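Long-range contacts in pyruvate kinase (Pyrobaculum aerophilum, PDB 3QTG), which catalyses the last step of glycolysis, the transfer of a phosphoryl group from phosphoenolpyruvate to ADP to give pyruvate and ATP: residues K103-S107 against V117-F123; M314-S318 against S413-A417; Y347-P353 against K392-R396. All blocks are in the same frame, centred on the assembly; numbering follows the deposited sequence.

Interaction 1 of 3, residues K103-S107 against V117-F123; sequences KFKLS and VPNKAFF
Val117 O is gripped by several groups. Ser107 N donates to it at 3.3 Å, from above the carbonyl plane and not along a lone pair. Leu106 CA adds a C-H contact to Val117 O at 3.4 Å, and Asn119 N a weak bond from within the same turn. Val117 N in turn donates to Lys105 O, at 3.0 Å and almost straight (170°). In the sheet, edge strand 115-117 runs parallel to strand 101-106, with Lys103 and Lys105 bonded through the backbone to Ile115. Both strands belong to the small beta barrel inserted in the TIM barrel, the mobile B domain of pyruvate kinases. Pro118 lies near Arg87, which probably binds ATP. The chain then turns into helix 120-125, whose N-cap is Asn119; its OD1 accepts from Ala121 N. Phe123 leans from this helix onto the strand. With CG anti to the carbonyl carbon (chi1 -58°), its ring tip reaches the backbone, CZ lying 3.2 Å from Leu106 N. Leu106 CB packs on Phe123 CE2 at 3.6 Å, and Phe122 CD2 sits over the centre of one face of the Phe123 ring. Replacing Phe123 by an alanine would remove the ring, and is likely to open a gap between helix and strand and leave Leu106 CB and one side of Phe122 less covered. Val117 CG2 meets the edge of the Phe104 ring, 3.8 Å from Phe104 CD2. The rings of Phe104 and Phe122 lie obliquely, centroids 5.9 Å apart and planes at 37°. Ile151 of strand 150-155 touches both residues.

Interaction 2 of 3, residues M314-S318 against S413-A417; sequences MGVDS and SIVWA
Asp317 and Trp416 cross at about a right angle, with the carboxylate and indole planes 84° apart. One hydrogen bond links the two residues. Trp416 N donates to Asp317 OD1 at 3.0 Å, nearly straight at 167°. It meets the oxygen on the anti side, a little out of the carboxylate plane. The same oxygen lies alongside Trp416 CB at 3.4 Å, and Val415 CG1 touches it at 3.8 Å. Asp317 CG stands anti to its own carbonyl carbon, which swings the carboxylate so that OD1 faces Trp416 N. Asp317 CB lies 3.7 Å from Ile414 O. The other oxygen, Asp317 OD2, is held by Ile284 N and by a salt bridge from Arg394. The buried carboxylate therefore has partners on both oxygens, and the arginine would probably keep it ionised.

The indole leads away from the carboxylate, with CG anti to the backbone N (chi1 170°). Its benzene edge meets Val316 O, which lies 3.5 Å from Trp416 CE3 and close to the ring plane. Trp416 CZ3 approaches Gly315 CA at 4.2 Å. Gly315 follows helix 302-313 with positive phi, and a side chain there would jam against the carbonyl O of Met314. Trp416 NE1 donates to Pro395 O. Tyr249 OH is hydrogen-bonded to both Ser318 OG and Ile414 O, and so spans the two segments.

Every touching residue is buried. The 314-318 loop leads into 318-321, the eighth strand of the TIM barrel, and the 413-417 loop leads into strand 418-422 of the alpha/beta domain. The contact is thus an interdomain joint at the N-terminal end of the barrel strand, the end opposite the one where TIM-barrel enzymes carry their active site.

Interaction 3 of 3, residues Y347-P353 against K392-R396; sequences YQIPQSP and KFRPR
Pro353 and Phe393 form the tightly packed end of this contact. Pro353 CG sits over one face of the Phe393 ring, 3.5 Å from Phe393 CE1. The same CG rests 3.4 Å from Lys392 O, which places the proline ring in the angle between the aromatic ring and the backbone. Lys392 CG touches Pro353 CG. The buried Pro353 gives up more surface here than any other residue of 347-353. Further along, Pro350 CG lies 3.6 Å from Arg394 CG. The arginine bends at chi2 (-59°), and its polar end turns away to Gly315 O and Asp317.

The other end is more open to solvent: Arg396 is partly exposed and Ile349 exposed. The Arg396 chain bends at chi2 and chi3, which brings its guanidinium against the 347-350 backbone. Tyr347 CB stands farther off, 4.1 Å above the Arg396 guanidinium plane, over its centre. Pro350 CD meets the edge, 3.4 Å from Arg396 NH1. Ile349 touches Arg396 NH2 with CG1. Beyond it, Gln348 packs on Arg271 of the second subunit.

Between the two prolines a water bridges the backbones. It donates to Gln351 O at 2.8 Å and to Lys392 O at 2.9 Å. Gln351 NE2 is spent on Ser352 O of its own loop. Proline, aliphatic and guanidinium surfaces and this one water hold the linker between helices 331-343 and 358-373 to 392-396. The charged ends of Lys392 and Arg394 pair outside the contact, with Asp360 and Asp317, so shape probably counts for more here than charge pairing.

How the interactions relate
Interaction 2 is the buried one, a joint between the TIM barrel and the alpha/beta domain. Interaction 3 is its surface neighbour, with centres about 10 Å apart, and is nested inside the chain loop that interaction 2 closes. The two contacts touch: Arg394 NH2 bridges to Asp317 OD2 at 2.7 Å, and the Tyr347 ring meets the Trp416 ring edge-to-face. Polar bonds to a buried carboxylate mark interaction 2, whereas proline packing and water mark interaction 3. Interaction 1 stands apart, its centre about 42 Å from that of interaction 2 and about 47 Å from that of interaction 3. It joins strand and helix within the B domain by backbone bonds and aromatic rings.

Interaction 1 of 3, residues K103-S107 against V117-F123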
ATOM      1  N   LYS A 103      34.888 -21.206 -46.790  1.00 37.91           N
ATOM      2  CA  LYS A 103      35.911 -20.261 -46.334  1.00 38.32           C
ATOM      3  C   LYS A 103      35.534 -18.799 -46.598  1.00 37.29           C
ATOM      4  O   LYS A 103      35.094 -18.447 -47.698  1.00 37.49           O
ATOM      5  CB  LYS A 103      37.267 -20.597 -46.971  1.00 38.60           C
ATOM      6  CG  LYS A 103      38.419 -19.741 -46.451  1.00 42.53           C
ATOM      7  CD  LYS A 103      39.669 -20.573 -46.213  1.00 50.20           C
ATOM      8  CE  LYS A 103      40.902 -19.704 -46.043  1.00 53.86           C
ATOM      9  NZ  LYS A 103      42.155 -20.430 -46.442  1.00 56.41           N
ATOM     10  N   PHE A 104      35.688 -17.968 -45.571  1.00 36.60           N
ATOM     11  CA  PHE A 104      35.514 -16.516 -45.679  1.00 36.44           C
ATOM     12  C   PHE A 104      36.865 -15.846 -45.503  1.00 36.63           C
ATOM     13  O   PHE A 104      37.615 -16.207 -44.598  1.00 36.65           O
ATOM     14  CB  PHE A 104      34.555 -15.978 -44.603  1.00 36.25           C
ATOM     15  CG  PHE A 104      33.168 -16.583 -44.644  1.00 36.17           C
ATOM     16  CD1 PHE A 104      32.959 -17.907 -44.275  1.00 35.49           C
ATOM     17  CD2 PHE A 104      32.079 -15.807 -45.035  1.00 36.12           C
ATOM     18  CE1 PHE A 104      31.678 -18.465 -44.299  1.00 39.12           C
ATOM     19  CE2 PHE A 104      30.803 -16.320 -45.079  1.00 37.75           C
ATOM     20  CZ  PHE A 104      30.579 -17.670 -44.700  1.00 37.78           C
ATOM     21  N   LYS A 105      37.174 -14.881 -46.366  1.00 36.56           N
ATOM     22  CA  LYS A 105      38.426 -14.132 -46.257  1.00 37.53           C
ATOM     23  C   LYS A 105      38.123 -12.669 -46.308  1.00 37.04           C
ATOM     24  O   LYS A 105      37.198 -12.233 -47.011  1.00 36.46           O
ATOM     25  CB  LYS A 105      39.435 -14.492 -47.376  1.00 37.56           C
ATOM     26  CG  LYS A 105      39.907 -15.946 -47.323  1.00 39.77           C
ATOM     27  CD  LYS A 105      40.862 -16.339 -48.457  1.00 40.24           C
ATOM     28  CE  LYS A 105      40.733 -17.857 -48.753  1.00 44.36           C
ATOM     29  NZ  LYS A 105      41.694 -18.466 -49.813  1.00 44.41           N
ATOM     30  N   LEU A 106      38.925 -11.907 -45.576  1.00 37.60           N
ATOM     31  CA  LEU A 106      38.904 -10.464 -45.663  1.00 38.49           C
ATOM     32  C   LEU A 106      39.360  -9.982 -47.048  1.00 38.14           C
ATOM     33  O   LEU A 106      40.548 -10.026 -47.377  1.00 38.42           O
ATOM     34  CB  LEU A 106      39.760  -9.859 -44.547  1.00 38.97           C
ATOM     35  CG  LEU A 106      39.831  -8.339 -44.393  1.00 39.89           C
ATOM     36  CD1 LEU A 106      38.495  -7.756 -44.109  1.00 38.48           C
ATOM     37  CD2 LEU A 106      40.822  -7.978 -43.271  1.00 41.25           C
ATOM     38  N   SER A 107      38.400  -9.484 -47.830  1.00 37.48           N
ATOM     39  CA  SER A 107      38.595  -9.159 -49.242  1.00 37.66           C
ATOM     40  C   SER A 107      37.336  -8.535 -49.810  1.00 37.50           C
ATOM     41  O   SER A 107      36.224  -8.902 -49.414  1.00 37.72           O
ATOM     42  CB  SER A 107      38.889 -10.429 -50.039  1.00 36.94           C
ATOM     43  OG  SER A 107      38.920 -10.151 -51.444  1.00 37.57           O
ATOM     44  N   VAL A 117      34.591 -11.001 -47.704  1.00 35.97           N
ATOM     45  CA  VAL A 117      33.922 -10.125 -46.742  1.00 35.96           C
ATOM     46  C   VAL A 117      34.810  -8.896 -46.509  1.00 36.71           C
ATOM     47  O   VAL A 117      35.838  -9.008 -45.843  1.00 37.03           O
ATOM     48  CB  VAL A 117      33.616 -10.840 -45.414  1.00 35.72           C
ATOM     49  CG1 VAL A 117      32.761  -9.957 -44.529  1.00 35.68           C
ATOM     50  CG2 VAL A 117      32.887 -12.156 -45.662  1.00 34.98           C
ATOM     51  N   PRO A 118      34.443  -7.732 -47.099  1.00 37.11           N
ATOM     52  CA  PRO A 118      35.305  -6.550 -47.045  1.00 38.02           C
ATOM     53  C   PRO A 118      35.234  -5.728 -45.749  1.00 38.57           C
ATOM     54  O   PRO A 118      35.284  -4.502 -45.784  1.00 39.54           O
ATOM     55  CB  PRO A 118      34.833  -5.731 -48.249  1.00 37.80           C
ATOM     56  CG  PRO A 118      33.421  -6.009 -48.347  1.00 37.11           C
ATOM     57  CD  PRO A 118      33.256  -7.476 -47.936  1.00 36.58           C
ATOM     58  N   ASN A 119      35.143  -6.389 -44.606  1.00 39.01           N
ATOM     59  CA  ASN A 119      35.102  -5.643 -43.353  1.00 39.03           C
ATOM     60  C   ASN A 119      35.738  -6.414 -42.223  1.00 39.03           C
ATOM     61  O   ASN A 119      35.255  -7.502 -41.871  1.00 37.86           O
ATOM     62  CB  ASN A 119      33.665  -5.247 -43.002  1.00 38.78           C
ATOM     63  CG  ASN A 119      33.621  -3.999 -42.149  1.00 41.58           C
ATOM     64  OD1 ASN A 119      34.454  -3.834 -41.251  1.00 45.47           O
ATOM     65  ND2 ASN A 119      32.688  -3.092 -42.444  1.00 41.92           N
ATOM     66  N   LYS A 120      36.814  -5.864 -41.656  1.00 39.29           N
ATOM     67  CA  LYS A 120      37.536  -6.551 -40.580  1.00 41.07           C
ATOM     68  C   LYS A 120      36.667  -6.778 -39.334  1.00 39.69           C
ATOM     69  O   LYS A 120      36.890  -7.732 -38.605  1.00 39.16           O
ATOM     70  CB  LYS A 120      38.826  -5.821 -40.168  1.00 42.87           C
ATOM     71  CG  LYS A 120      39.889  -6.788 -39.515  1.00 44.10           C
ATOM     72  CD  LYS A 120      40.919  -5.990 -38.720  1.00 46.10           C
ATOM     73  CE  LYS A 120      41.864  -6.889 -37.877  1.00 49.90           C
ATOM     74  NZ  LYS A 120      43.100  -7.307 -38.623  1.00 52.68           N
ATOM     75  N   ALA A 121      35.689  -5.900 -39.108  1.00 38.81           N
ATOM     76  CA  ALA A 121      34.776  -6.038 -37.972  1.00 38.72           C
ATOM     77  C   ALA A 121      34.052  -7.398 -37.963  1.00 38.42           C
ATOM     78  O   ALA A 121      33.721  -7.903 -36.885  1.00 38.52           O
ATOM     79  CB  ALA A 121      33.776  -4.883 -37.927  1.00 37.39           C
ATOM     80  N   PHE A 122      33.829  -7.987 -39.148  1.00 37.86           N
ATOM     81  CA  PHE A 122      33.268  -9.341 -39.246  1.00 36.89           C
ATOM     82  C   PHE A 122      34.240 -10.321 -38.589  1.00 37.89           C
ATOM     83  O   PHE A 122      33.847 -11.164 -37.773  1.00 37.49           O
ATOM     84  CB  PHE A 122      33.013  -9.749 -40.704  1.00 36.62           C
ATOM     85  CG  PHE A 122      32.510 -11.187 -40.867  1.00 35.98           C
ATOM     86  CD1 PHE A 122      31.190 -11.526 -40.550  1.00 35.07           C
ATOM     87  CD2 PHE A 122      33.361 -12.187 -41.316  1.00 34.69           C
ATOM     88  CE1 PHE A 122      30.727 -12.840 -40.690  1.00 33.01           C
ATOM     89  CE2 PHE A 122      32.923 -13.505 -41.473  1.00 34.93           C
ATOM     90  CZ  PHE A 122      31.584 -13.832 -41.151  1.00 36.14           C
ATOM     91  N   PHE A 123      35.514 -10.197 -38.930  1.00 38.25           N
ATOM     92  CA  PHE A 123      36.520 -11.125 -38.407  1.00 39.58           C
ATOM     93  C   PHE A 123      36.779 -10.925 -36.912  1.00 41.27           C
ATOM     94  O   PHE A 123      36.962 -11.906 -36.197  1.00 42.35           O
ATOM     95  CB  PHE A 123      37.773 -11.145 -39.313  1.00 38.23           C
ATOM     96  CG  PHE A 123      37.437 -11.537 -40.718  1.00 36.22           C
ATOM     97  CD1 PHE A 123      37.377 -12.879 -41.080  1.00 33.44           C
ATOM     98  CD2 PHE A 123      37.059 -10.571 -41.654  1.00 32.72           C
ATOM     99  CE1 PHE A 123      36.992 -13.259 -42.375  1.00 32.78           C
ATOM    100  CE2 PHE A 123      36.668 -10.945 -42.944  1.00 30.87           C
ATOM    101  CZ  PHE A 123      36.645 -12.291 -43.307  1.00 30.82           C
TER

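Interaction 2 of 3, residues M314-S318 against S413-A417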
ATOM      1  N   MET A 314       0.261  -3.905 -23.013  1.00 39.82           N
ATOM      2  CA  MET A 314       1.440  -3.545 -22.223  1.00 41.48           C
ATOM      3  C   MET A 314       1.553  -2.039 -22.075  1.00 38.77           C
ATOM      4  O   MET A 314       2.269  -1.551 -21.212  1.00 38.15           O
ATOM      5  CB  MET A 314       2.719  -4.028 -22.900  1.00 41.05           C
ATOM      6  CG  MET A 314       2.995  -5.510 -22.866  1.00 44.99           C
ATOM      7  SD  MET A 314       4.690  -5.772 -23.490  1.00 49.01           S
ATOM      8  CE  MET A 314       5.584  -5.502 -21.961  1.00 49.96           C
ATOM      9  N   GLY A 315       0.867  -1.306 -22.947  1.00 37.51           N
ATOM     10  CA  GLY A 315       0.842   0.152 -22.877  1.00 36.02           C
ATOM     11  C   GLY A 315       1.873   0.852 -23.754  1.00 35.46           C
ATOM     12  O   GLY A 315       2.265   1.968 -23.450  1.00 35.09           O
ATOM     13  N   VAL A 316       2.277   0.223 -24.864  1.00 34.34           N
ATOM     14  CA  VAL A 316       3.156   0.882 -25.844  1.00 33.51           C
ATOM     15  C   VAL A 316       2.454   2.093 -26.467  1.00 33.01           C
ATOM     16  O   VAL A 316       1.215   2.097 -26.581  1.00 33.16           O
ATOM     17  CB  VAL A 316       3.620  -0.106 -26.976  1.00 33.84           C
ATOM     18  CG1 VAL A 316       4.414  -1.263 -26.375  1.00 32.91           C
ATOM     19  CG2 VAL A 316       2.415  -0.637 -27.791  1.00 32.03           C
ATOM     20  N   ASP A 317       3.230   3.105 -26.872  1.00 31.91           N
ATOM     21  CA  ASP A 317       2.674   4.292 -27.532  1.00 31.49           C
ATOM     22  C   ASP A 317       2.150   3.980 -28.930  1.00 31.78           C
ATOM     23  O   ASP A 317       1.148   4.556 -29.353  1.00 32.36           O
ATOM     24  CB  ASP A 317       3.715   5.406 -27.714  1.00 31.56           C
ATOM     25  CG  ASP A 317       4.241   5.962 -26.416  1.00 31.84           C
ATOM     26  OD1 ASP A 317       3.905   7.126 -26.074  1.00 30.46           O
ATOM     27  OD2 ASP A 317       5.023   5.255 -25.762  1.00 32.02           O
ATOM     28  N   SER A 318       2.873   3.142 -29.670  1.00 31.83           N
ATOM     29  CA  SER A 318       2.528   2.833 -31.074  1.00 32.57           C
ATOM     30  C   SER A 318       2.925   1.425 -31.552  1.00 33.31           C
ATOM     31  O   SER A 318       3.795   0.759 -30.948  1.00 33.43           O
ATOM     32  CB  SER A 318       3.071   3.905 -32.035  1.00 31.44           C
ATOM     33  OG  SER A 318       4.461   4.106 -31.866  1.00 33.32           O
ATOM     34  N   SER A 413       1.434  13.102 -32.718  1.00 38.89           N
ATOM     35  CA  SER A 413       0.526  12.177 -33.376  1.00 39.11           C
ATOM     36  C   SER A 413       0.762  10.691 -33.054  1.00 37.60           C
ATOM     37  O   SER A 413      -0.172   9.886 -33.087  1.00 37.15           O
ATOM     38  CB  SER A 413       0.637  12.393 -34.876  1.00 40.05           C
ATOM     39  OG  SER A 413      -0.509  11.848 -35.497  1.00 45.61           O
ATOM     40  N   ILE A 414       2.014  10.338 -32.748  1.00 36.18           N
ATOM     41  CA  ILE A 414       2.374   8.957 -32.438  1.00 34.74           C
ATOM     42  C   ILE A 414       2.741   8.739 -30.958  1.00 34.23           C
ATOM     43  O   ILE A 414       3.337   7.726 -30.597  1.00 34.04           O
ATOM     44  CB  ILE A 414       3.448   8.381 -33.440  1.00 35.05           C
ATOM     45  CG1 ILE A 414       4.799   9.119 -33.353  1.00 33.65           C
ATOM     46  CG2 ILE A 414       2.903   8.436 -34.881  1.00 35.27           C
ATOM     47  CD1 ILE A 414       5.965   8.252 -33.839  1.00 33.21           C
ATOM     48  N   VAL A 415       2.374   9.701 -30.111  1.00 33.74           N
ATOM     49  CA  VAL A 415       2.526   9.574 -28.666  1.00 33.36           C
ATOM     50  C   VAL A 415       1.189   9.067 -28.081  1.00 33.18           C
ATOM     51  O   VAL A 415       0.111   9.499 -28.508  1.00 34.25           O
ATOM     52  CB  VAL A 415       2.977  10.933 -28.013  1.00 33.43           C
ATOM     53  CG1 VAL A 415       3.134  10.779 -26.483  1.00 33.07           C
ATOM     54  CG2 VAL A 415       4.320  11.418 -28.612  1.00 33.61           C
ATOM     55  N   TRP A 416       1.271   8.127 -27.151  1.00 33.42           N
ATOM     56  CA  TRP A 416       0.116   7.573 -26.408  1.00 33.68           C
ATOM     57  C   TRP A 416      -0.995   8.580 -26.064  1.00 34.39           C
ATOM     58  O   TRP A 416      -0.742   9.585 -25.403  1.00 35.42           O
ATOM     59  CB  TRP A 416       0.614   6.938 -25.109  1.00 32.00           C
ATOM     60  CG  TRP A 416      -0.482   6.554 -24.146  1.00 32.36           C
ATOM     61  CD1 TRP A 416      -1.037   7.347 -23.166  1.00 30.07           C
ATOM     62  CD2 TRP A 416      -1.144   5.284 -24.054  1.00 30.47           C
ATOM     63  NE1 TRP A 416      -1.986   6.657 -22.486  1.00 28.63           N
ATOM     64  CE2 TRP A 416      -2.093   5.392 -23.005  1.00 30.75           C
ATOM     65  CE3 TRP A 416      -1.022   4.065 -24.750  1.00 31.92           C
ATOM     66  CZ2 TRP A 416      -2.933   4.325 -22.621  1.00 30.40           C
ATOM     67  CZ3 TRP A 416      -1.868   2.981 -24.372  1.00 30.97           C
ATOM     68  CH2 TRP A 416      -2.809   3.134 -23.302  1.00 31.67           C
ATOM     69  N   ALA A 417      -2.209   8.280 -26.517  1.00 35.49           N
ATOM     70  CA  ALA A 417      -3.477   8.974 -26.159  1.00 35.96           C
ATOM     71  C   ALA A 417      -3.664  10.372 -26.714  1.00 36.66           C
ATOM     72  O   ALA A 417      -4.771  10.922 -26.637  1.00 37.54           O
ATOM     73  CB  ALA A 417      -3.735   8.965 -24.614  1.00 35.57           C
TER

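Interaction 3 of 3, residues Y347-P353 against K392-R396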
ATOM      1  N   TYR A 347      -6.251  -2.300 -21.240  1.00 47.70           N
ATOM      2  CA  TYR A 347      -4.853  -2.074 -20.941  1.00 47.80           C
ATOM      3  C   TYR A 347      -4.537  -2.574 -19.559  1.00 49.69           C
ATOM      4  O   TYR A 347      -5.292  -2.342 -18.618  1.00 49.74           O
ATOM      5  CB  TYR A 347      -4.521  -0.588 -21.068  1.00 45.74           C
ATOM      6  CG  TYR A 347      -4.615  -0.109 -22.502  1.00 43.84           C
ATOM      7  CD1 TYR A 347      -3.568  -0.334 -23.394  1.00 41.50           C
ATOM      8  CD2 TYR A 347      -5.756   0.535 -22.974  1.00 41.73           C
ATOM      9  CE1 TYR A 347      -3.655   0.068 -24.717  1.00 41.29           C
ATOM     10  CE2 TYR A 347      -5.848   0.953 -24.319  1.00 40.60           C
ATOM     11  CZ  TYR A 347      -4.788   0.722 -25.168  1.00 41.81           C
ATOM     12  OH  TYR A 347      -4.836   1.113 -26.487  1.00 43.06           O
ATOM     13  N   GLN A 348      -3.419  -3.264 -19.435  1.00 51.86           N
ATOM     14  CA  GLN A 348      -3.022  -3.741 -18.129  1.00 54.95           C
ATOM     15  C   GLN A 348      -2.074  -2.764 -17.481  1.00 55.84           C
ATOM     16  O   GLN A 348      -1.006  -2.496 -18.021  1.00 56.19           O
ATOM     17  CB  GLN A 348      -2.442  -5.143 -18.203  1.00 55.32           C
ATOM     18  CG  GLN A 348      -3.493  -6.193 -17.880  1.00 58.89           C
ATOM     19  CD  GLN A 348      -3.082  -7.597 -18.299  1.00 63.03           C
ATOM     20  OE1 GLN A 348      -3.317  -8.565 -17.564  1.00 64.24           O
ATOM     21  NE2 GLN A 348      -2.471  -7.720 -19.490  1.00 62.69           N
ATOM     22  N   ILE A 349      -2.493  -2.241 -16.321  1.00 57.25           N
ATOM     23  CA  ILE A 349      -1.736  -1.251 -15.542  1.00 58.06           C
ATOM     24  C   ILE A 349      -0.236  -1.216 -15.905  1.00 57.37           C
ATOM     25  O   ILE A 349       0.531  -2.106 -15.546  1.00 57.76           O
ATOM     26  CB  ILE A 349      -1.961  -1.414 -14.006  1.00 58.61           C
ATOM     27  CG1 ILE A 349      -3.457  -1.266 -13.668  1.00 59.29           C
ATOM     28  CG2 ILE A 349      -1.095  -0.402 -13.212  1.00 59.37           C
ATOM     29  CD1 ILE A 349      -3.820  -1.586 -12.222  1.00 59.88           C
ATOM     30  N   PRO A 350       0.173  -0.178 -16.637  1.00 56.76           N
ATOM     31  CA  PRO A 350       1.551  -0.111 -17.124  1.00 56.65           C
ATOM     32  C   PRO A 350       2.557   0.261 -16.033  1.00 56.67           C
ATOM     33  O   PRO A 350       2.182   0.862 -15.008  1.00 57.60           O
ATOM     34  CB  PRO A 350       1.493   0.980 -18.199  1.00 55.25           C
ATOM     35  CG  PRO A 350       0.376   1.838 -17.796  1.00 56.28           C
ATOM     36  CD  PRO A 350      -0.621   0.993 -17.041  1.00 56.42           C
ATOM     37  N   GLN A 351       3.808  -0.145 -16.242  1.00 56.12           N
ATOM     38  CA  GLN A 351       4.966   0.393 -15.521  1.00 55.62           C
ATOM     39  C   GLN A 351       4.850   1.926 -15.390  1.00 54.40           C
ATOM     40  O   GLN A 351       4.645   2.632 -16.395  1.00 53.68           O
ATOM     41  CB  GLN A 351       6.248  -0.001 -16.287  1.00 55.77           C
ATOM     42  CG  GLN A 351       7.524   0.686 -15.853  1.00 57.55           C
ATOM     43  CD  GLN A 351       8.116   0.075 -14.591  1.00 61.61           C
ATOM     44  OE1 GLN A 351       8.464  -1.115 -14.557  1.00 63.71           O
ATOM     45  NE2 GLN A 351       8.241   0.888 -13.548  1.00 60.86           N
ATOM     46  N   SER A 352       4.961   2.430 -14.156  1.00 53.27           N
ATOM     47  CA  SER A 352       4.944   3.878 -13.905  1.00 52.13           C
ATOM     48  C   SER A 352       6.323   4.467 -14.181  1.00 51.09           C
ATOM     49  O   SER A 352       7.334   3.847 -13.859  1.00 51.23           O
ATOM     50  CB  SER A 352       4.547   4.181 -12.451  1.00 53.06           C
ATOM     51  OG  SER A 352       4.345   5.583 -12.241  1.00 53.96           O
ATOM     52  N   PRO A 353       6.378   5.661 -14.782  1.00 49.77           N
ATOM     53  CA  PRO A 353       7.696   6.280 -14.904  1.00 49.11           C
ATOM     54  C   PRO A 353       8.256   6.795 -13.571  1.00 49.17           C
ATOM     55  O   PRO A 353       7.501   7.118 -12.655  1.00 49.12           O
ATOM     56  CB  PRO A 353       7.469   7.448 -15.868  1.00 48.33           C
ATOM     57  CG  PRO A 353       6.044   7.668 -15.920  1.00 48.50           C
ATOM     58  CD  PRO A 353       5.310   6.469 -15.391  1.00 49.37           C
ATOM     59  N   LYS A 392       3.192  10.115 -20.564  1.00 32.28           N
ATOM     60  CA  LYS A 392       4.047   9.036 -20.042  1.00 32.81           C
ATOM     61  C   LYS A 392       3.456   8.398 -18.806  1.00 32.86           C
ATOM     62  O   LYS A 392       3.854   7.297 -18.442  1.00 32.07           O
ATOM     63  CB  LYS A 392       5.478   9.502 -19.775  1.00 32.55           C
ATOM     64  CG  LYS A 392       5.649  10.385 -18.570  1.00 34.24           C
ATOM     65  CD  LYS A 392       7.047  10.966 -18.534  1.00 34.93           C
ATOM     66  CE  LYS A 392       7.329  11.495 -17.145  1.00 37.49           C
ATOM     67  NZ  LYS A 392       8.638  12.159 -17.107  1.00 38.89           N
ATOM     68  N   PHE A 393       2.511   9.094 -18.156  1.00 33.37           N
ATOM     69  CA  PHE A 393       1.832   8.519 -16.998  1.00 34.13           C
ATOM     70  C   PHE A 393       0.606   7.758 -17.420  1.00 34.46           C
ATOM     71  O   PHE A 393      -0.143   7.313 -16.570  1.00 35.50           O
ATOM     72  CB  PHE A 393       1.496   9.582 -15.931  1.00 34.54           C
ATOM     73  CG  PHE A 393       2.719  10.167 -15.279  1.00 34.91           C
ATOM     74  CD1 PHE A 393       3.411   9.455 -14.301  1.00 34.98           C
ATOM     75  CD2 PHE A 393       3.203  11.408 -15.677  1.00 33.43           C
ATOM     76  CE1 PHE A 393       4.558   9.997 -13.713  1.00 35.05           C
ATOM     77  CE2 PHE A 393       4.323  11.949 -15.096  1.00 32.51           C
ATOM     78  CZ  PHE A 393       4.997  11.239 -14.103  1.00 34.54           C
ATOM     79  N   ARG A 394       0.397   7.617 -18.733  1.00 34.38           N
ATOM     80  CA  ARG A 394      -0.613   6.696 -19.269  1.00 34.48           C
ATOM     81  C   ARG A 394      -2.055   7.021 -18.832  1.00 35.23           C
ATOM     82  O   ARG A 394      -2.761   6.170 -18.265  1.00 35.73           O
ATOM     83  CB  ARG A 394      -0.232   5.229 -18.982  1.00 34.18           C
ATOM     84  CG  ARG A 394       1.038   4.745 -19.749  1.00 32.86           C
ATOM     85  CD  ARG A 394       0.830   4.871 -21.251  1.00 33.39           C
ATOM     86  NE  ARG A 394       1.890   4.309 -22.109  1.00 32.81           N
ATOM     87  CZ  ARG A 394       2.849   5.028 -22.668  1.00 34.53           C
ATOM     88  NH1 ARG A 394       2.897   6.319 -22.404  1.00 33.17           N
ATOM     89  NH2 ARG A 394       3.768   4.462 -23.480  1.00 34.11           N
ATOM     90  N   PRO A 395      -2.514   8.254 -19.131  1.00 35.41           N
ATOM     91  CA  PRO A 395      -3.948   8.556 -18.894  1.00 35.99           C
ATOM     92  C   PRO A 395      -4.805   7.610 -19.731  1.00 37.14           C
ATOM     93  O   PRO A 395      -4.376   7.197 -20.820  1.00 37.03           O
ATOM     94  CB  PRO A 395      -4.091   9.988 -19.401  1.00 35.29           C
ATOM     95  CG  PRO A 395      -2.867  10.149 -20.396  1.00 35.49           C
ATOM     96  CD  PRO A 395      -1.790   9.382 -19.744  1.00 33.55           C
ATOM     97  N   ARG A 396      -5.997   7.272 -19.244  1.00 38.28           N
ATOM     98  CA  ARG A 396      -6.756   6.163 -19.795  1.00 40.04           C
ATOM     99  C   ARG A 396      -7.788   6.623 -20.806  1.00 40.26           C
ATOM    100  O   ARG A 396      -8.605   5.828 -21.280  1.00 41.08           O
ATOM    101  CB  ARG A 396      -7.452   5.373 -18.672  1.00 41.29           C
ATOM    102  CG  ARG A 396      -6.560   4.446 -17.880  1.00 44.20           C
ATOM    103  CD  ARG A 396      -6.071   3.338 -18.769  1.00 52.42           C
ATOM    104  NE  ARG A 396      -5.845   2.091 -18.032  1.00 57.02           N
ATOM    105  CZ  ARG A 396      -4.647   1.654 -17.654  1.00 57.03           C
ATOM    106  NH1 ARG A 396      -3.555   2.366 -17.939  1.00 57.35           N
ATOM    107  NH2 ARG A 396      -4.548   0.507 -16.996  1.00 57.97           N
TER
HETATM  108  O   HOH W   1       3.089   4.782 -17.122  1.00 45.87           O